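Local coordinates for phosphonate monoester hydrolase (Ruegeria pomeroyi, PDB 4UPK), which belongs to the sulfatase family of the alkaline phosphatase clan and is a hydrolase built round a mixed beta sheet with flanking helices, at residues His158-Met163 and Leu222-Ala227; Gln43-Cys48 and Tyr364-His369. All coordinates share one frame; numbering follows the deposited sequence.

Both contacts belong to the sulfatase-type part of the chain. Their centres lie about 29 Å apart, and their nearest atoms are about 12 Å apart, so they do not touch. Along the sequence, both segments of contact 1 fall between the two segments of contact 2. Contact 1 is peripheral, with its centre about 22 Å from the centre of the chain, and it borders a second subunit. Contact 2 is central, about 9 Å from the same point. In relatives of the alkaline phosphatase clan the active site lies at the carboxyl ends of the parallel strands; segment 43-48 follows that end of strand 35-41, so contact 2 is probably the nearer to it.

Contact 1. Residues His158-Met163 and Leu222-Ala227; sequences HEVTEM and LANMPA
Val160 meets Asn224 through one methyl group. Its CG1 lies over the flat face of the Asn224 amide, 3.6 Å from Asn224 CG. Asn224 OD1 is 3.7 Å from the same Val160 CG1, and Asn224 ND2 is 3.9 Å from it. These similar values fit a methyl centred above the carboxamide rather than at its edge. Val160 CG1 is anti to its own backbone N (chi1 -168°), which carries this branch toward the helix end. The two side chains slide past each other in opposite directions. Thr161 also points toward the helix segment, but its OG1 stays 4.3 Å from Asn224 ND2, too far for a bond. Val160 packs on Phe128 as well.

The contact joins strand 158-162 to the end of helix 213-224, the later of two helices in the connection to strand 234-239. Strands 158-162 and 234-239 both run parallel to strand 125-127, one on each side of it. The connection between them is a beta-alpha-beta crossover. The chain turns a corner at Val160 and Thr161, and of these two Val160 alone takes helical backbone angles.

Polar bonding lies outside the pair. Asn224 ND2 donates to Gln220 O one turn back in its own helix, which should limit rotation of the amide under the methyl. The second subunit borders both segments: His158 NE2 bonds Glu159 OE1 of that subunit, Leu222 O accepts from its Asn177, and its Pro170 packs on Asn224.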
ATOM      1  N   HIS A 158      -4.113 -18.283  -9.583  1.00 22.01           N
ATOM      2  CA  HIS A 158      -5.529 -18.513  -9.453  1.00 22.63           C
ATOM      3  C   HIS A 158      -5.680 -20.020  -9.284  1.00 25.37           C
ATOM      4  O   HIS A 158      -5.398 -20.803 -10.197  1.00 22.95           O
ATOM      5  CB  HIS A 158      -6.323 -17.964 -10.640  1.00 24.40           C
ATOM      6  CG  HIS A 158      -7.792 -17.879 -10.362  1.00 28.40           C
ATOM      7  ND1 HIS A 158      -8.376 -16.699  -9.927  1.00 30.76           N
ATOM      8  CD2 HIS A 158      -8.748 -18.834 -10.453  1.00 30.59           C
ATOM      9  CE1 HIS A 158      -9.665 -16.966  -9.781  1.00 30.65           C
ATOM     10  NE2 HIS A 158      -9.940 -18.237 -10.097  1.00 30.75           N
ATOM     11  N   GLU A 159      -6.038 -20.423  -8.063  1.00 21.83           N
ATOM     12  CA  GLU A 159      -6.170 -21.822  -7.713  1.00 21.37           C
ATOM     13  C   GLU A 159      -7.454 -22.435  -8.268  1.00 25.77           C
ATOM     14  O   GLU A 159      -8.541 -21.971  -7.947  1.00 26.19           O
ATOM     15  CB  GLU A 159      -6.077 -21.983  -6.196  1.00 21.66           C
ATOM     16  CG  GLU A 159      -5.833 -23.401  -5.746  1.00 18.59           C
ATOM     17  CD  GLU A 159      -5.897 -23.515  -4.244  1.00 23.31           C
ATOM     18  OE1 GLU A 159      -7.009 -23.367  -3.692  1.00 22.98           O
ATOM     19  OE2 GLU A 159      -4.842 -23.759  -3.614  1.00 16.66           O
ATOM     20  N   VAL A 160      -7.303 -23.463  -9.121  1.00 22.34           N
ATOM     21  CA  VAL A 160      -8.390 -24.233  -9.719  1.00 21.98           C
ATOM     22  C   VAL A 160      -8.663 -25.471  -8.824  1.00 26.17           C
ATOM     23  O   VAL A 160      -9.815 -25.725  -8.469  1.00 26.19           O
ATOM     24  CB  VAL A 160      -8.114 -24.607 -11.200  1.00 24.90           C
ATOM     25  CG1 VAL A 160      -9.381 -25.146 -11.860  1.00 24.57           C
ATOM     26  CG2 VAL A 160      -7.581 -23.408 -11.983  1.00 24.54           C
ATOM     27  N   THR A 161      -7.593 -26.205  -8.439  1.00 21.82           N
ATOM     28  CA  THR A 161      -7.639 -27.366  -7.565  1.00 19.42           C
ATOM     29  C   THR A 161      -6.554 -27.225  -6.517  1.00 20.79           C
ATOM     30  O   THR A 161      -5.373 -27.109  -6.866  1.00 20.40           O
ATOM     31  CB  THR A 161      -7.474 -28.670  -8.353  1.00 21.44           C
ATOM     32  OG1 THR A 161      -8.467 -28.735  -9.368  1.00 18.67           O
ATOM     33  CG2 THR A 161      -7.561 -29.944  -7.441  1.00 19.74           C
ATOM     34  N   GLU A 162      -6.962 -27.271  -5.230  1.00 15.04           N
ATOM     35  CA  GLU A 162      -6.072 -27.244  -4.078  1.00 14.60           C
ATOM     36  C   GLU A 162      -5.571 -28.674  -3.867  1.00 18.06           C
ATOM     37  O   GLU A 162      -6.369 -29.602  -3.712  1.00 16.74           O
ATOM     38  CB  GLU A 162      -6.815 -26.733  -2.820  1.00 16.01           C
ATOM     39  CG  GLU A 162      -5.995 -26.773  -1.529  1.00 17.99           C
ATOM     40  CD  GLU A 162      -6.079 -28.061  -0.727  1.00 28.60           C
ATOM     41  OE1 GLU A 162      -7.209 -28.471  -0.379  1.00 20.50           O
ATOM     42  OE2 GLU A 162      -5.016 -28.669  -0.456  1.00 16.01           O
ATOM     43  N   MET A 163      -4.257 -28.842  -3.827  1.00 15.46           N
ATOM     44  CA  MET A 163      -3.648 -30.148  -3.627  1.00 14.89           C
ATOM     45  C   MET A 163      -2.276 -30.008  -2.975  1.00 18.01           C
ATOM     46  O   MET A 163      -1.237 -30.273  -3.589  1.00 16.95           O
ATOM     47  CB  MET A 163      -3.632 -30.983  -4.919  1.00 17.30           C
ATOM     48  CG  MET A 163      -3.177 -32.433  -4.722  1.00 20.56           C
ATOM     49  SD  MET A 163      -4.454 -33.712  -4.928  1.00 24.52           S
ATOM     50  CE  MET A 163      -5.184 -33.179  -6.213  1.00 21.45           C
ATOM     51  N   LEU A 222      -7.824 -32.236 -16.405  1.00 13.78           N
ATOM     52  CA  LEU A 222      -8.635 -32.623 -17.568  1.00 13.94           C
ATOM     53  C   LEU A 222     -10.138 -32.261 -17.458  1.00 16.71           C
ATOM     54  O   LEU A 222     -10.811 -32.135 -18.485  1.00 14.35           O
ATOM     55  CB  LEU A 222      -8.436 -34.100 -17.917  1.00 13.32           C
ATOM     56  CG  LEU A 222      -7.007 -34.512 -18.288  1.00 18.04           C
ATOM     57  CD1 LEU A 222      -6.857 -36.029 -18.256  1.00 18.79           C
ATOM     58  CD2 LEU A 222      -6.611 -33.966 -19.638  1.00 18.03           C
ATOM     59  N   ALA A 223     -10.643 -32.065 -16.228  1.00 13.23           N
ATOM     60  CA  ALA A 223     -12.036 -31.655 -15.990  1.00 13.66           C
ATOM     61  C   ALA A 223     -12.178 -30.135 -16.150  1.00 16.87           C
ATOM     62  O   ALA A 223     -13.295 -29.632 -16.256  1.00 16.38           O
ATOM     63  CB  ALA A 223     -12.473 -32.070 -14.579  1.00 13.91           C
ATOM     64  N   ASN A 224     -11.045 -29.398 -16.143  1.00 14.82           N
ATOM     65  CA  ASN A 224     -11.045 -27.942 -16.184  1.00 14.54           C
ATOM     66  C   ASN A 224     -10.417 -27.287 -17.399  1.00 18.61           C
ATOM     67  O   ASN A 224     -10.795 -26.161 -17.741  1.00 18.18           O
ATOM     68  CB  ASN A 224     -10.448 -27.387 -14.900  1.00 17.61           C
ATOM     69  CG  ASN A 224     -11.355 -27.528 -13.709  1.00 26.63           C
ATOM     70  OD1 ASN A 224     -12.309 -26.769 -13.527  1.00 17.65           O
ATOM     71  ND2 ASN A 224     -11.041 -28.479 -12.855  1.00 12.40           N
ATOM     72  N   MET A 225      -9.471 -27.971 -18.056  1.00 16.29           N
ATOM     73  CA  MET A 225      -8.803 -27.416 -19.244  1.00 16.60           C
ATOM     74  C   MET A 225      -9.591 -27.330 -20.548  1.00 20.16           C
ATOM     75  O   MET A 225      -9.358 -26.358 -21.258  1.00 21.17           O
ATOM     76  CB  MET A 225      -7.380 -27.973 -19.438  1.00 18.97           C
ATOM     77  CG  MET A 225      -6.393 -27.520 -18.354  1.00 22.91           C
ATOM     78  SD  MET A 225      -6.051 -25.733 -18.289  1.00 28.82           S
ATOM     79  CE  MET A 225      -7.125 -25.282 -17.044  1.00 26.22           C
ATOM     80  N   PRO A 226     -10.529 -28.268 -20.895  1.00 16.53           N
ATOM     81  CA  PRO A 226     -11.256 -28.164 -22.183  1.00 17.07           C
ATOM     82  C   PRO A 226     -11.826 -26.811 -22.607  1.00 22.05           C
ATOM     83  O   PRO A 226     -11.670 -26.436 -23.766  1.00 22.23           O
ATOM     84  CB  PRO A 226     -12.346 -29.239 -22.057  1.00 18.17           C
ATOM     85  CG  PRO A 226     -11.711 -30.266 -21.222  1.00 21.61           C
ATOM     86  CD  PRO A 226     -10.908 -29.511 -20.193  1.00 16.46           C
ATOM     87  N   ALA A 227     -12.465 -26.077 -21.686  1.00 20.21           N
ATOM     88  CA  ALA A 227     -13.048 -24.757 -21.975  1.00 20.25           C
ATOM     89  C   ALA A 227     -11.973 -23.640 -22.173  1.00 23.17           C
ATOM     90  O   ALA A 227     -12.292 -22.594 -22.763  1.00 21.82           O
ATOM     91  CB  ALA A 227     -14.036 -24.371 -20.888  1.00 20.56           C
TER

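Contact 2. Residues Gln43-Cys48 and Tyr364-His369; sequences QLRADC and YDAAYH
Ala46 and His369 form the tight part of this contact. The Ala46 CB methyl sits 3.6 Å from the centroid of the His369 ring, only 10° off the ring normal, a CH-pi contact over the face. With chi1 at -160°, His369 CG swings opposite the backbone N and the ring face comes under the methyl; its NE2 is bonded to Arg73 O. The backbone adds a weak hydrogen bond, Ala46 N to His369 O, 3.4 Å.

The other side is looser across the segments. A water lies between their backbones and donates to Ala366 O and to His369 O, each at 2.6 Å. It also accepts a weak bond from Ala46 N. Arg45 and Ala366 meet by van der Waals contact, with Ala366 CB over one face of the guanidinium, 3.8 Å from Arg45 NH1. Arg45 NE and NH2 grip the Asp47 carboxylate side-on, and both bonds are almost straight. The NH2 also forms a salt bridge with Asp354, and NH1 bonds Glu350 O. These partners should fix the rotation of the flat group against the methyl.

Segment 43-48 leaves strand 35-41 and enters the short helix 46-49, with Leu44 and Cys48 packed on helix 303-333. Segment 364-369 lies in the connection from strand 340-346 to strand 372-375, and its Tyr368 reaches the small antiparallel sheet at strands 431-436 and 458-463.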
ATOM      1  N   GLN A  43      10.376 -34.093  -5.952  1.00 22.09           N
ATOM      2  CA  GLN A  43      11.386 -35.083  -5.556  1.00 20.26           C
ATOM      3  C   GLN A  43      11.888 -36.093  -6.583  1.00 22.31           C
ATOM      4  O   GLN A  43      12.558 -37.035  -6.178  1.00 22.48           O
ATOM      5  CB  GLN A  43      10.982 -35.758  -4.225  1.00 21.22           C
ATOM      6  CG  GLN A  43      12.010 -35.632  -3.120  1.00 29.61           C
ATOM      7  CD  GLN A  43      11.410 -35.561  -1.731  1.00 33.25           C
ATOM      8  OE1 GLN A  43      11.451 -36.516  -0.960  1.00 26.71           O
ATOM      9  NE2 GLN A  43      10.864 -34.417  -1.362  1.00 16.64           N
ATOM     10  N   LEU A  44      11.621 -35.903  -7.896  1.00 18.18           N
ATOM     11  CA  LEU A  44      12.116 -36.810  -8.949  1.00 16.38           C
ATOM     12  C   LEU A  44      13.610 -36.581  -9.281  1.00 20.66           C
ATOM     13  O   LEU A  44      13.993 -35.478  -9.683  1.00 20.68           O
ATOM     14  CB  LEU A  44      11.226 -36.808 -10.219  1.00 15.28           C
ATOM     15  CG  LEU A  44      11.510 -37.908 -11.298  1.00 17.95           C
ATOM     16  CD1 LEU A  44      11.237 -39.304 -10.788  1.00 16.40           C
ATOM     17  CD2 LEU A  44      10.745 -37.645 -12.590  1.00 17.67           C
ATOM     18  N   ARG A  45      14.452 -37.624  -9.084  1.00 16.53           N
ATOM     19  CA  ARG A  45      15.898 -37.551  -9.343  1.00 16.19           C
ATOM     20  C   ARG A  45      16.171 -37.453 -10.827  1.00 19.38           C
ATOM     21  O   ARG A  45      15.445 -38.062 -11.612  1.00 18.16           O
ATOM     22  CB  ARG A  45      16.621 -38.798  -8.796  1.00 16.81           C
ATOM     23  CG  ARG A  45      16.782 -38.827  -7.285  1.00 25.46           C
ATOM     24  CD  ARG A  45      17.164 -40.211  -6.799  1.00 27.72           C
ATOM     25  NE  ARG A  45      18.500 -40.603  -7.243  1.00 24.59           N
ATOM     26  CZ  ARG A  45      19.539 -40.815  -6.439  1.00 29.16           C
ATOM     27  NH1 ARG A  45      19.418 -40.656  -5.129  1.00 17.95           N
ATOM     28  NH2 ARG A  45      20.710 -41.185  -6.942  1.00 10.33           N
ATOM     29  N   ALA A  46      17.220 -36.697 -11.212  1.00 16.63           N
ATOM     30  CA  ALA A  46      17.662 -36.565 -12.599  1.00 16.81           C
ATOM     31  C   ALA A  46      18.089 -37.942 -13.169  1.00 20.02           C
ATOM     32  O   ALA A  46      17.763 -38.240 -14.321  1.00 19.74           O
ATOM     33  CB  ALA A  46      18.821 -35.584 -12.694  1.00 17.49           C
ATOM     34  N   ASP A  47      18.766 -38.781 -12.348  1.00 15.55           N
ATOM     35  CA  ASP A  47      19.254 -40.107 -12.755  1.00 16.86           C
ATOM     36  C   ASP A  47      18.181 -41.173 -13.040  1.00 22.47           C
ATOM     37  O   ASP A  47      18.507 -42.232 -13.563  1.00 22.58           O
ATOM     38  CB  ASP A  47      20.401 -40.616 -11.852  1.00 18.05           C
ATOM     39  CG  ASP A  47      20.059 -41.016 -10.420  1.00 21.63           C
ATOM     40  OD1 ASP A  47      18.876 -40.881 -10.022  1.00 20.97           O
ATOM     41  OD2 ASP A  47      20.970 -41.471  -9.705  1.00 24.72           O
ATOM     42  N   CYS A  48      16.906 -40.869 -12.739  1.00 19.53           N
ATOM     43  CA  CYS A  48      15.756 -41.735 -13.021  1.00 18.16           C
ATOM     44  C   CYS A  48      15.330 -41.543 -14.471  1.00 22.85           C
ATOM     45  O   CYS A  48      14.879 -42.495 -15.105  1.00 22.13           O
ATOM     46  CB  CYS A  48      14.610 -41.447 -12.058  1.00 16.80           C
ATOM     47  SG  CYS A  48      14.915 -42.021 -10.378  1.00 20.60           S
ATOM     48  N   TYR A 364      25.056 -33.086  -1.169  1.00 14.98           N
ATOM     49  CA  TYR A 364      25.358 -33.927  -2.329  1.00 15.07           C
ATOM     50  C   TYR A 364      24.419 -33.643  -3.492  1.00 18.99           C
ATOM     51  O   TYR A 364      23.249 -33.295  -3.274  1.00 19.41           O
ATOM     52  CB  TYR A 364      25.408 -35.436  -1.978  1.00 15.53           C
ATOM     53  CG  TYR A 364      26.524 -35.808  -1.029  1.00 14.29           C
ATOM     54  CD1 TYR A 364      27.849 -35.450  -1.300  1.00 14.38           C
ATOM     55  CD2 TYR A 364      26.263 -36.526   0.139  1.00 13.92           C
ATOM     56  CE1 TYR A 364      28.883 -35.796  -0.433  1.00 14.26           C
ATOM     57  CE2 TYR A 364      27.296 -36.899   1.001  1.00 13.76           C
ATOM     58  CZ  TYR A 364      28.604 -36.533   0.709  1.00 19.35           C
ATOM     59  OH  TYR A 364      29.623 -36.870   1.571  1.00 16.34           O
ATOM     60  N   ASP A 365      24.949 -33.789  -4.725  1.00 12.76           N
ATOM     61  CA  ASP A 365      24.272 -33.519  -5.992  1.00 12.13           C
ATOM     62  C   ASP A 365      22.898 -34.156  -6.167  1.00 19.97           C
ATOM     63  O   ASP A 365      22.005 -33.494  -6.699  1.00 19.28           O
ATOM     64  CB  ASP A 365      25.191 -33.811  -7.201  1.00 12.87           C
ATOM     65  CG  ASP A 365      26.351 -32.830  -7.370  1.00 20.13           C
ATOM     66  OD1 ASP A 365      26.340 -31.755  -6.705  1.00 19.93           O
ATOM     67  OD2 ASP A 365      27.245 -33.111  -8.186  1.00 30.54           O
ATOM     68  N   ALA A 366      22.713 -35.417  -5.699  1.00 18.35           N
ATOM     69  CA  ALA A 366      21.438 -36.140  -5.803  1.00 17.92           C
ATOM     70  C   ALA A 366      20.249 -35.364  -5.185  1.00 18.51           C
ATOM     71  O   ALA A 366      19.124 -35.510  -5.651  1.00 15.68           O
ATOM     72  CB  ALA A 366      21.563 -37.544  -5.209  1.00 18.53           C
ATOM     73  N   ALA A 367      20.527 -34.480  -4.205  1.00 16.02           N
ATOM     74  CA  ALA A 367      19.514 -33.637  -3.553  1.00 15.38           C
ATOM     75  C   ALA A 367      19.098 -32.412  -4.414  1.00 17.20           C
ATOM     76  O   ALA A 367      18.065 -31.807  -4.126  1.00 16.61           O
ATOM     77  CB  ALA A 367      20.025 -33.173  -2.194  1.00 15.82           C
ATOM     78  N   TYR A 368      19.896 -32.058  -5.461  1.00 13.43           N
ATOM     79  CA  TYR A 368      19.719 -30.861  -6.301  1.00 13.55           C
ATOM     80  C   TYR A 368      19.586 -31.137  -7.772  1.00 15.84           C
ATOM     81  O   TYR A 368      18.863 -30.400  -8.431  1.00 16.41           O
ATOM     82  CB  TYR A 368      20.867 -29.826  -6.088  1.00 14.49           C
ATOM     83  CG  TYR A 368      21.060 -29.428  -4.647  1.00 16.06           C
ATOM     84  CD1 TYR A 368      21.864 -30.182  -3.800  1.00 18.07           C
ATOM     85  CD2 TYR A 368      20.470 -28.272  -4.131  1.00 16.40           C
ATOM     86  CE1 TYR A 368      22.017 -29.848  -2.456  1.00 16.51           C
ATOM     87  CE2 TYR A 368      20.630 -27.918  -2.790  1.00 16.55           C
ATOM     88  CZ  TYR A 368      21.398 -28.719  -1.953  1.00 17.61           C
ATOM     89  OH  TYR A 368      21.576 -28.418  -0.624  1.00  8.84           O
ATOM     90  N   HIS A 369      20.323 -32.131  -8.305  1.00 12.56           N
ATOM     91  CA  HIS A 369      20.289 -32.515  -9.722  1.00 12.96           C
ATOM     92  C   HIS A 369      18.851 -32.953 -10.120  1.00 18.55           C
ATOM     93  O   HIS A 369      18.297 -33.923  -9.585  1.00 18.34           O
ATOM     94  CB  HIS A 369      21.330 -33.610 -10.032  1.00 13.76           C
ATOM     95  CG  HIS A 369      21.679 -33.723 -11.486  1.00 17.83           C
ATOM     96  ND1 HIS A 369      22.475 -34.752 -11.959  1.00 20.27           N
ATOM     97  CD2 HIS A 369      21.343 -32.925 -12.526  1.00 19.89           C
ATOM     98  CE1 HIS A 369      22.602 -34.543 -13.258  1.00 19.60           C
ATOM     99  NE2 HIS A 369      21.933 -33.459 -13.646  1.00 19.93           N
TER
HETATM  100  O   HOH W   1      18.820 -36.018  -8.227  1.00 14.91           O